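Long-range contacts in Rho GTPase-activating protein 26 (Gallus gallus, PDB 1F7C), which stimulates GTP hydrolysis by the Rho-family GTPases RhoA and Cdc42, this chain being its all-helical RhoGAP (BH) domain: residues 171-175 / 206-210; 53-59 / 158-162; 111-115 / 148-152; 120-125 / 136-141. All blocks are in the same frame, centred on the assembly; numbering follows the deposited sequence.

Contact 1 of 4, residues 171-175 / 206-210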
# COMPACT_ATOMS: atom_id res chain seq x y z
N MET A 171 -7.23 4.08 12.29
CA MET A 171 -6.25 4.25 11.22
C MET A 171 -6.55 5.38 10.26
O MET A 171 -7.21 5.19 9.24
CB MET A 171 -6.07 2.94 10.45
CG MET A 171 -5.50 1.80 11.30
SD MET A 171 -3.97 2.22 12.20
CE MET A 171 -2.76 2.35 10.82
N THR A 172 -6.06 6.56 10.60
CA THR A 172 -6.24 7.74 9.78
C THR A 172 -5.29 7.65 8.60
O THR A 172 -4.44 6.76 8.54
CB THR A 172 -5.91 9.02 10.56
OG1 THR A 172 -4.52 9.01 10.91
CG2 THR A 172 -6.75 9.11 11.83
N VAL A 173 -5.43 8.60 7.68
CA VAL A 173 -4.56 8.65 6.50
C VAL A 173 -3.10 8.72 6.96
O VAL A 173 -2.26 7.94 6.53
CB VAL A 173 -4.91 9.90 5.65
CG1 VAL A 173 -3.88 10.08 4.54
CG2 VAL A 173 -6.31 9.74 5.05
N ALA A 174 -2.82 9.66 7.86
CA ALA A 174 -1.48 9.83 8.39
C ALA A 174 -0.93 8.54 9.00
O ALA A 174 0.22 8.19 8.75
CB ALA A 174 -1.47 10.95 9.42
N ASN A 175 -1.75 7.84 9.78
CA ASN A 175 -1.31 6.58 10.38
C ASN A 175 -1.03 5.50 9.34
O ASN A 175 -0.16 4.65 9.53
CB ASN A 175 -2.37 6.04 11.36
CG ASN A 175 -2.42 6.82 12.65
OD1 ASN A 175 -1.52 7.61 12.96
ND2 ASN A 175 -3.48 6.60 13.43
N GLU A 206 0.22 9.37 1.71
CA GLU A 206 -0.92 10.17 2.12
C GLU A 206 -1.60 10.81 0.92
O GLU A 206 -2.83 10.78 0.80
CB GLU A 206 -0.50 11.26 3.09
CG GLU A 206 -0.14 10.78 4.48
CD GLU A 206 0.19 11.93 5.39
OE1 GLU A 206 -0.25 13.06 5.08
OE2 GLU A 206 0.88 11.72 6.41
N ILE A 207 -0.81 11.40 0.04
CA ILE A 207 -1.35 12.04 -1.15
C ILE A 207 -2.07 11.02 -2.04
O ILE A 207 -3.13 11.31 -2.58
CB ILE A 207 -0.24 12.73 -1.96
CG1 ILE A 207 0.31 13.92 -1.17
CG2 ILE A 207 -0.79 13.20 -3.30
CD1 ILE A 207 1.61 14.50 -1.72
N LEU A 208 -1.50 9.84 -2.17
CA LEU A 208 -2.10 8.80 -2.99
C LEU A 208 -3.41 8.28 -2.43
O LEU A 208 -4.30 7.88 -3.19
CB LEU A 208 -1.13 7.64 -3.19
CG LEU A 208 0.06 7.92 -4.12
CD1 LEU A 208 0.93 6.68 -4.22
CD2 LEU A 208 -0.44 8.33 -5.49
N ILE A 209 -3.53 8.25 -1.11
CA ILE A 209 -4.76 7.79 -0.46
C ILE A 209 -5.86 8.84 -0.61
O ILE A 209 -6.98 8.53 -1.00
CB ILE A 209 -4.53 7.51 1.06
CG1 ILE A 209 -3.59 6.32 1.24
CG2 ILE A 209 -5.87 7.25 1.76
CD1 ILE A 209 -3.16 6.09 2.68
N GLU A 210 -5.52 10.10 -0.34
CA GLU A 210 -6.50 11.17 -0.44
C GLU A 210 -6.94 11.60 -1.83
O GLU A 210 -7.98 12.23 -1.97
CB GLU A 210 -6.00 12.38 0.35
CG GLU A 210 -6.22 12.23 1.85
CD GLU A 210 -5.74 13.42 2.64
OE1 GLU A 210 -6.12 14.55 2.29
OE2 GLU A 210 -4.99 13.22 3.62
O HOH W 1 2.09 9.77 7.31
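Val173 sets its two methyl branches against the helix of 206-210. CG1 crosses the aliphatic part of Glu206 at a slant, 3.8 Å from Glu206 CG, and also meets the carboxylate of Glu210, with OE2 of Glu210 3.5 Å from CG1 of Val173; the valine and Glu210 run nearly perpendicular to each other. The other branch, CG2, reaches the more buried flank of the helix, where it is 4.1 Å from CG2 of Ile209. A chi1 of 171° turns both valine methyls to the helix, CG1 lying between Glu206 and Glu210 while CG2 reaches Ile209 and the chain of Glu210. Glu206 runs out extended beyond CG, and its OE2 comes within 3.6 Å of CA of Ala174. No direct hydrogen bond joins the segments; a water lies between them, donating to Ala174 O at 2.8 Å and, over a very short and so less certain distance, to Glu206 OE2. The first turn of helix 173-184, to which Ala174 belongs, is in the all-helical RhoGAP domain and follows the loop that passes beside the predicted arginine finger, Arg60, whose side chain is touched by Met171 and Asn175. Thr172 is the N-cap: its OG1 accepts from Asn175 N at 3.2 Å with a nearly straight N-H...O angle of 165°, capping the helix one residue before Val173. Ile209 in turn packs on Met156 and Leu176, and Val173 also touches Ala163, so helix 146-164 backs both partners.

Contact 2 of 4, residues 53-59 / 158-162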
# COMPACT_ATOMS: atom_id res chain seq x y z
N ILE A 53 -12.95 -4.47 8.75
CA ILE A 53 -12.91 -3.02 8.61
C ILE A 53 -12.92 -2.26 9.92
O ILE A 53 -12.32 -1.19 10.02
CB ILE A 53 -14.07 -2.52 7.70
CG1 ILE A 53 -13.75 -1.13 7.14
CG2 ILE A 53 -15.37 -2.41 8.49
CD1 ILE A 53 -12.61 -1.13 6.16
N ASN A 54 -13.58 -2.82 10.94
CA ASN A 54 -13.69 -2.17 12.24
C ASN A 54 -12.56 -2.49 13.24
O ASN A 54 -12.47 -1.84 14.28
CB ASN A 54 -15.05 -2.50 12.88
CG ASN A 54 -16.23 -1.99 12.06
OD1 ASN A 54 -16.36 -0.79 11.83
ND2 ASN A 54 -17.10 -2.90 11.61
N GLU A 55 -11.72 -3.47 12.91
CA GLU A 55 -10.60 -3.87 13.77
C GLU A 55 -9.65 -2.71 14.04
O GLU A 55 -9.25 -2.02 13.12
CB GLU A 55 -9.81 -5.00 13.12
CG GLU A 55 -10.49 -6.36 13.17
CD GLU A 55 -10.27 -7.07 14.49
OE1 GLU A 55 -10.88 -8.14 14.69
OE2 GLU A 55 -9.49 -6.56 15.34
N GLN A 56 -9.29 -2.51 15.30
CA GLN A 56 -8.40 -1.41 15.66
C GLN A 56 -6.96 -1.68 15.26
O GLN A 56 -6.48 -2.80 15.37
CB GLN A 56 -8.46 -1.15 17.17
CG GLN A 56 -9.84 -0.74 17.67
CD GLN A 56 -9.82 -0.24 19.11
OE1 GLN A 56 -9.18 -0.84 19.98
NE2 GLN A 56 -10.53 0.86 19.36
N GLY A 57 -6.28 -0.64 14.78
CA GLY A 57 -4.89 -0.77 14.37
C GLY A 57 -4.62 -1.59 13.12
O GLY A 57 -3.57 -2.23 13.02
N LEU A 58 -5.55 -1.57 12.17
CA LEU A 58 -5.38 -2.31 10.91
C LEU A 58 -4.05 -1.96 10.26
O LEU A 58 -3.78 -0.79 9.98
CB LEU A 58 -6.51 -1.97 9.93
CG LEU A 58 -7.87 -2.66 10.01
CD1 LEU A 58 -8.78 -2.06 8.95
CD2 LEU A 58 -7.72 -4.17 9.79
N TYR A 59 -3.24 -2.99 10.01
CA TYR A 59 -1.93 -2.84 9.38
C TYR A 59 -0.83 -2.28 10.29
O TYR A 59 0.33 -2.21 9.90
CB TYR A 59 -2.06 -1.99 8.10
CG TYR A 59 -2.92 -2.63 7.03
CD1 TYR A 59 -4.22 -2.17 6.76
CD2 TYR A 59 -2.44 -3.72 6.30
CE1 TYR A 59 -5.02 -2.78 5.78
CE2 TYR A 59 -3.23 -4.35 5.32
CZ TYR A 59 -4.51 -3.88 5.07
OH TYR A 59 -5.27 -4.50 4.10
N HIS A 158 -8.33 0.70 -1.44
CA HIS A 158 -8.62 -0.04 -0.21
C HIS A 158 -8.24 0.72 1.05
O HIS A 158 -9.00 0.72 2.04
CB HIS A 158 -7.89 -1.40 -0.23
CG HIS A 158 -7.86 -2.08 1.10
ND1 HIS A 158 -8.96 -2.68 1.67
CD2 HIS A 158 -6.85 -2.23 2.00
CE1 HIS A 158 -8.64 -3.17 2.86
NE2 HIS A 158 -7.36 -2.91 3.08
N LEU A 159 -7.08 1.37 1.04
CA LEU A 159 -6.63 2.13 2.21
C LEU A 159 -7.53 3.34 2.47
O LEU A 159 -7.74 3.72 3.61
CB LEU A 159 -5.17 2.57 2.06
CG LEU A 159 -4.12 1.45 2.04
CD1 LEU A 159 -2.74 2.06 2.04
CD2 LEU A 159 -4.28 0.55 3.25
N ALA A 160 -8.08 3.93 1.40
CA ALA A 160 -8.97 5.09 1.54
C ALA A 160 -10.23 4.69 2.32
O ALA A 160 -10.78 5.48 3.08
CB ALA A 160 -9.36 5.64 0.17
N LYS A 161 -10.68 3.45 2.10
CA LYS A 161 -11.85 2.91 2.77
C LYS A 161 -11.50 2.63 4.21
O LYS A 161 -12.32 2.85 5.11
CB LYS A 161 -12.29 1.61 2.10
CG LYS A 161 -12.93 1.77 0.74
CD LYS A 161 -13.39 0.41 0.26
CE LYS A 161 -13.94 0.46 -1.13
NZ LYS A 161 -14.47 -0.90 -1.48
N VAL A 162 -10.29 2.11 4.43
CA VAL A 162 -9.84 1.81 5.78
C VAL A 162 -9.80 3.12 6.57
O VAL A 162 -10.30 3.19 7.69
CB VAL A 162 -8.41 1.21 5.80
CG1 VAL A 162 -7.85 1.24 7.21
CG2 VAL A 162 -8.43 -0.21 5.27
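Tyr59 and His158 reach across from the two segments until the rims of their rings meet, with planes at 81°. The pair joins the loop between helices 35-51 and 65-76 of the RhoGAP fold, the loop that carries the predicted arginine finger Arg60, to helix 146-164. Tyr59 OH and His158 NE2 are hydrogen-bonded at 2.8 Å. CE1 of Tyr59 lies at the edge of the imidazole, in its plane. The His158 side chain leaves its helix with chi1 at 166°, which carries the imidazole toward the loop, while Glu49 OE2 bonds the other ring nitrogen, ND1, so the imidazole is held at both nitrogens. Another ring, Phe180, meets Tyr59 edge-to-face. CG2 of Val162 stands over one face of the imidazole, 3.5 Å above its plane and offset toward the rim, and also lies at the edge of the Tyr59 ring, 4.3 Å from CE1 of Tyr59. CG1 of Val162 meets Leu58, whose side chain crosses it at a slant. Farther along, Asn165 and Asn169 bond the carbonyl of Ile53. The side chain of Ile53 ends on the helix backbone, with CD1 of Ile53 4.1 Å from CA of Val162.

Contact 3 of 4, residues 111-115 / 148-152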
# COMPACT_ATOMS: atom_id res chain seq x y z
N PRO A 111 10.96 -2.25 -4.73
CA PRO A 111 9.77 -1.62 -4.16
C PRO A 111 8.73 -1.38 -5.25
O PRO A 111 9.08 -1.07 -6.39
CB PRO A 111 10.31 -0.32 -3.57
CG PRO A 111 11.47 -0.00 -4.49
CD PRO A 111 12.12 -1.35 -4.65
N LEU A 112 7.45 -1.53 -4.90
CA LEU A 112 6.36 -1.33 -5.85
C LEU A 112 6.45 0.03 -6.56
O LEU A 112 6.18 0.13 -7.75
CB LEU A 112 5.02 -1.45 -5.14
CG LEU A 112 3.76 -1.48 -6.02
CD1 LEU A 112 3.76 -2.76 -6.86
CD2 LEU A 112 2.51 -1.43 -5.15
N MET A 113 6.83 1.07 -5.82
CA MET A 113 6.95 2.42 -6.38
C MET A 113 8.15 2.53 -7.33
O MET A 113 8.27 3.51 -8.06
CB MET A 113 7.14 3.45 -5.26
CG MET A 113 6.02 3.50 -4.23
SD MET A 113 4.62 4.51 -4.73
CE MET A 113 5.42 6.05 -5.00
N MET A 114 9.03 1.53 -7.29
CA MET A 114 10.24 1.46 -8.13
C MET A 114 11.43 2.36 -7.77
O MET A 114 11.31 3.59 -7.71
CB MET A 114 9.88 1.68 -9.61
CG MET A 114 8.98 0.61 -10.19
SD MET A 114 8.87 0.64 -11.98
CE MET A 114 9.52 -0.99 -12.37
N TYR A 115 12.59 1.73 -7.57
CA TYR A 115 13.82 2.45 -7.25
C TYR A 115 14.05 3.57 -8.27
O TYR A 115 14.43 4.68 -7.92
CB TYR A 115 15.00 1.48 -7.27
CG TYR A 115 15.13 0.65 -6.02
CD1 TYR A 115 15.36 -0.72 -6.09
CD2 TYR A 115 15.07 1.24 -4.75
CE1 TYR A 115 15.52 -1.49 -4.94
CE2 TYR A 115 15.23 0.48 -3.59
CZ TYR A 115 15.45 -0.88 -3.69
OH TYR A 115 15.62 -1.63 -2.54
N ASN A 148 2.61 -2.18 -11.84
CA ASN A 148 2.87 -1.45 -10.60
C ASN A 148 1.70 -0.52 -10.35
O ASN A 148 1.20 -0.44 -9.23
CB ASN A 148 4.15 -0.62 -10.70
CG ASN A 148 5.39 -1.49 -10.94
OD1 ASN A 148 5.49 -2.15 -11.97
ND2 ASN A 148 6.32 -1.49 -10.00
N ARG A 149 1.28 0.17 -11.40
CA ARG A 149 0.16 1.10 -11.31
C ARG A 149 -1.11 0.38 -10.83
O ARG A 149 -1.80 0.84 -9.93
CB ARG A 149 -0.08 1.77 -12.67
CG ARG A 149 -1.32 2.66 -12.71
CD ARG A 149 -1.47 3.50 -13.98
NE ARG A 149 -1.25 2.73 -15.20
CZ ARG A 149 -0.06 2.60 -15.79
NH1 ARG A 149 1.00 3.19 -15.26
NH2 ARG A 149 0.07 1.86 -16.88
N GLN A 150 -1.38 -0.78 -11.43
CA GLN A 150 -2.56 -1.55 -11.09
C GLN A 150 -2.60 -2.00 -9.64
O GLN A 150 -3.62 -1.83 -8.98
CB GLN A 150 -2.67 -2.77 -11.99
CG GLN A 150 -3.65 -2.62 -13.13
CD GLN A 150 -3.82 -3.90 -13.93
OE1 GLN A 150 -3.96 -4.99 -13.35
NE2 GLN A 150 -3.81 -3.79 -15.25
N MET A 151 -1.51 -2.59 -9.16
CA MET A 151 -1.49 -3.04 -7.78
C MET A 151 -1.58 -1.85 -6.84
O MET A 151 -2.26 -1.90 -5.82
CB MET A 151 -0.22 -3.83 -7.48
CG MET A 151 -0.29 -4.51 -6.15
SD MET A 151 0.93 -5.79 -6.00
CE MET A 151 0.24 -7.01 -7.11
N LEU A 152 -0.88 -0.78 -7.19
CA LEU A 152 -0.88 0.43 -6.41
C LEU A 152 -2.31 0.99 -6.34
O LEU A 152 -2.73 1.57 -5.33
CB LEU A 152 0.06 1.44 -7.06
CG LEU A 152 0.46 2.67 -6.26
CD1 LEU A 152 1.22 2.24 -4.99
CD2 LEU A 152 1.31 3.57 -7.13
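The Asn148 amide lies between two side chains of the turn at 111-115. Met114 covers one face at the ND2 end, its SD almost above that nitrogen and its CG 3.4 Å from ND2 of Asn148. On the opposite side, offset, is CD1 of Leu112, 4.2 Å from ND2 of Asn148. At the ND2 edge, almost in the amide plane, sits Leu112 O, which accepts from Asn148 ND2 at 2.8 Å along a nearly straight N-H...O line of 173°; the donor is tilted 20° from the plane of the carbonyl. Pro111 to Met114 form a type I beta turn, closed by Met114 N bonding to Pro111 O, and this presents the Leu112 carbonyl to the helix. The rest of the contact is apolar. Leu112 spreads its methyls over the helix: CD1 comes to 4.2 Å from CB of Met151, and CD2 to 3.9 Å from CD1 of Leu152. SD of Met113 also touches CD1 of Leu152. The turn connects helices 94-106 and 115-125 and lies against helix 146-164 in the RhoGAP core; Met113 is further tied to Leu184 by a backbone hydrogen bond. The chemistry therefore divides in two: a buried amide satisfies a turn carbonyl by one directed bond, which probably sets where the turn sits along the helix, and the leucine and methionine side chains supply undirected apolar contact.

Contact 4 of 4, residues 120-125 / 136-141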
# COMPACT_ATOMS: atom_id res chain seq x y z
N SER A 120 12.05 10.85 -7.73
CA SER A 120 11.07 11.76 -8.33
C SER A 120 9.87 11.94 -7.41
O SER A 120 9.42 13.06 -7.19
CB SER A 120 10.61 11.23 -9.69
OG SER A 120 11.68 11.17 -10.61
N PHE A 121 9.36 10.84 -6.87
CA PHE A 121 8.22 10.90 -5.96
C PHE A 121 8.49 11.73 -4.72
O PHE A 121 7.63 12.46 -4.24
CB PHE A 121 7.78 9.48 -5.55
CG PHE A 121 6.93 8.78 -6.59
CD1 PHE A 121 7.41 7.66 -7.27
CD2 PHE A 121 5.64 9.23 -6.86
CE1 PHE A 121 6.60 7.00 -8.21
CE2 PHE A 121 4.84 8.58 -7.80
CZ PHE A 121 5.32 7.46 -8.48
N ILE A 122 9.71 11.64 -4.19
CA ILE A 122 10.09 12.39 -3.01
C ILE A 122 10.15 13.88 -3.33
O ILE A 122 9.65 14.71 -2.58
CB ILE A 122 11.48 11.94 -2.47
CG1 ILE A 122 11.37 10.54 -1.86
CG2 ILE A 122 12.01 12.93 -1.45
CD1 ILE A 122 10.34 10.44 -0.76
N LYS A 123 10.76 14.20 -4.47
CA LYS A 123 10.89 15.59 -4.88
C LYS A 123 9.54 16.26 -5.09
O LYS A 123 9.37 17.45 -4.78
CB LYS A 123 11.72 15.68 -6.16
N ALA A 124 8.57 15.51 -5.60
CA ALA A 124 7.24 16.04 -5.85
C ALA A 124 6.50 16.32 -4.54
O ALA A 124 5.80 17.32 -4.42
CB ALA A 124 6.43 15.07 -6.71
N ALA A 125 6.66 15.44 -3.56
CA ALA A 125 6.00 15.60 -2.27
C ALA A 125 6.53 16.81 -1.50
O ALA A 125 5.92 17.25 -0.53
CB ALA A 125 6.20 14.33 -1.43
N GLU A 136 2.25 16.49 -10.10
CA GLU A 136 3.50 15.77 -10.37
C GLU A 136 3.41 14.29 -10.04
O GLU A 136 3.86 13.45 -10.81
CB GLU A 136 4.66 16.39 -9.58
CG GLU A 136 5.37 17.52 -10.33
CD GLU A 136 6.06 17.04 -11.60
OE1 GLU A 136 6.49 17.90 -12.40
OE2 GLU A 136 6.17 15.80 -11.81
N ILE A 137 2.82 13.99 -8.89
CA ILE A 137 2.67 12.61 -8.47
C ILE A 137 1.70 11.91 -9.42
O ILE A 137 1.92 10.76 -9.80
CB ILE A 137 2.17 12.55 -7.00
CG1 ILE A 137 3.32 13.00 -6.08
CG2 ILE A 137 1.70 11.15 -6.64
CD1 ILE A 137 2.98 13.11 -4.62
N HIS A 138 0.65 12.62 -9.82
CA HIS A 138 -0.33 12.07 -10.74
C HIS A 138 0.38 11.65 -12.03
O HIS A 138 0.22 10.53 -12.50
CB HIS A 138 -1.41 13.12 -11.06
CG HIS A 138 -2.50 12.61 -11.95
ND1 HIS A 138 -3.46 13.44 -12.49
CD2 HIS A 138 -2.79 11.36 -12.38
CE1 HIS A 138 -4.30 12.72 -13.21
NE2 HIS A 138 -3.92 11.45 -13.16
N SER A 139 1.15 12.57 -12.59
CA SER A 139 1.91 12.30 -13.80
C SER A 139 2.91 11.16 -13.61
O SER A 139 3.10 10.32 -14.50
CB SER A 139 2.65 13.56 -14.23
OG SER A 139 3.58 13.24 -15.24
N LEU A 140 3.55 11.12 -12.45
CA LEU A 140 4.52 10.06 -12.16
C LEU A 140 3.87 8.69 -12.07
O LEU A 140 4.47 7.69 -12.46
CB LEU A 140 5.27 10.36 -10.85
CG LEU A 140 6.31 11.48 -10.94
CD1 LEU A 140 6.83 11.81 -9.55
CD2 LEU A 140 7.46 11.04 -11.84
N VAL A 141 2.64 8.63 -11.56
CA VAL A 141 1.95 7.36 -11.45
C VAL A 141 1.61 6.79 -12.81
O VAL A 141 1.66 5.58 -13.02
CB VAL A 141 0.65 7.48 -10.62
CG1 VAL A 141 -0.17 6.19 -10.73
CG2 VAL A 141 0.98 7.77 -9.15
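Phe121 lays its ring across Leu140, the two side chains running antiparallel past one another. Leu140 CD1 stands over one face of the ring, displaced toward the rim, in a CH-pi contact: it is 4.3 Å from the centroid of the Phe121 ring and 24° off the normal. CB of Leu140 is closer still to the ring atoms, 3.6 Å from CE2 of Phe121. The CE2 corner of the ring reaches on between Ile137 and Val141, where CG2 of Val141 lies at the ring edge. A chi1 of -81° swings the phenyl group over to the partner helix although its CB starts off to one side. The other branch of Leu140, CD2, is 3.8 Å from CB of Ser120, and CD1 of Leu140 also approaches the Ser120 carbonyl. One turn along, Ala124 meets the second helix through its methyl alone. CB of Ala124 is 3.6 Å from CB of Glu136 and 3.8 Å from CG1 of Ile137, consistent with the nearest CA pair being Ala124 and Glu136. The join is van der Waals packing of mainly apolar side chains, with no hydrogen bond. The axes come within 9.5 Å at 161°, so 115-125 and 130-141 form an antiparallel helical hairpin in the RhoGAP domain, away from the predicted arginine finger. Phe121 also touches Met113 in the preceding turn. On one flank Ile137 and Ala125 pack on helix 198-210, through Ile207, Leu208 and Val204, and on another Val141 meets helix 212-217 at Ile215 and Phe216.

Contacts 2, 3 and 4 are mostly buried; contact 1 is a surface contact, and its glutamates and bridging water reflect that. Contacts 2 and 3 use the same helix, 146-164, on opposite sides of the chain's centre, with centres about 21 Å apart, and each ties a loop to it with one side-chain hydrogen bond amid apolar contacts. Contact 4 differs in joining two helices by packing without a hydrogen bond. Contact 1 touches all three others: Met171 packs on Leu58 of contact 2, Leu208 on Leu152 of contact 3, and Ile207 and Leu208 on Ile137 of contact 4. Contacts 1 and 2 both lie near the predicted arginine finger; contacts 3 and 4 are away from it.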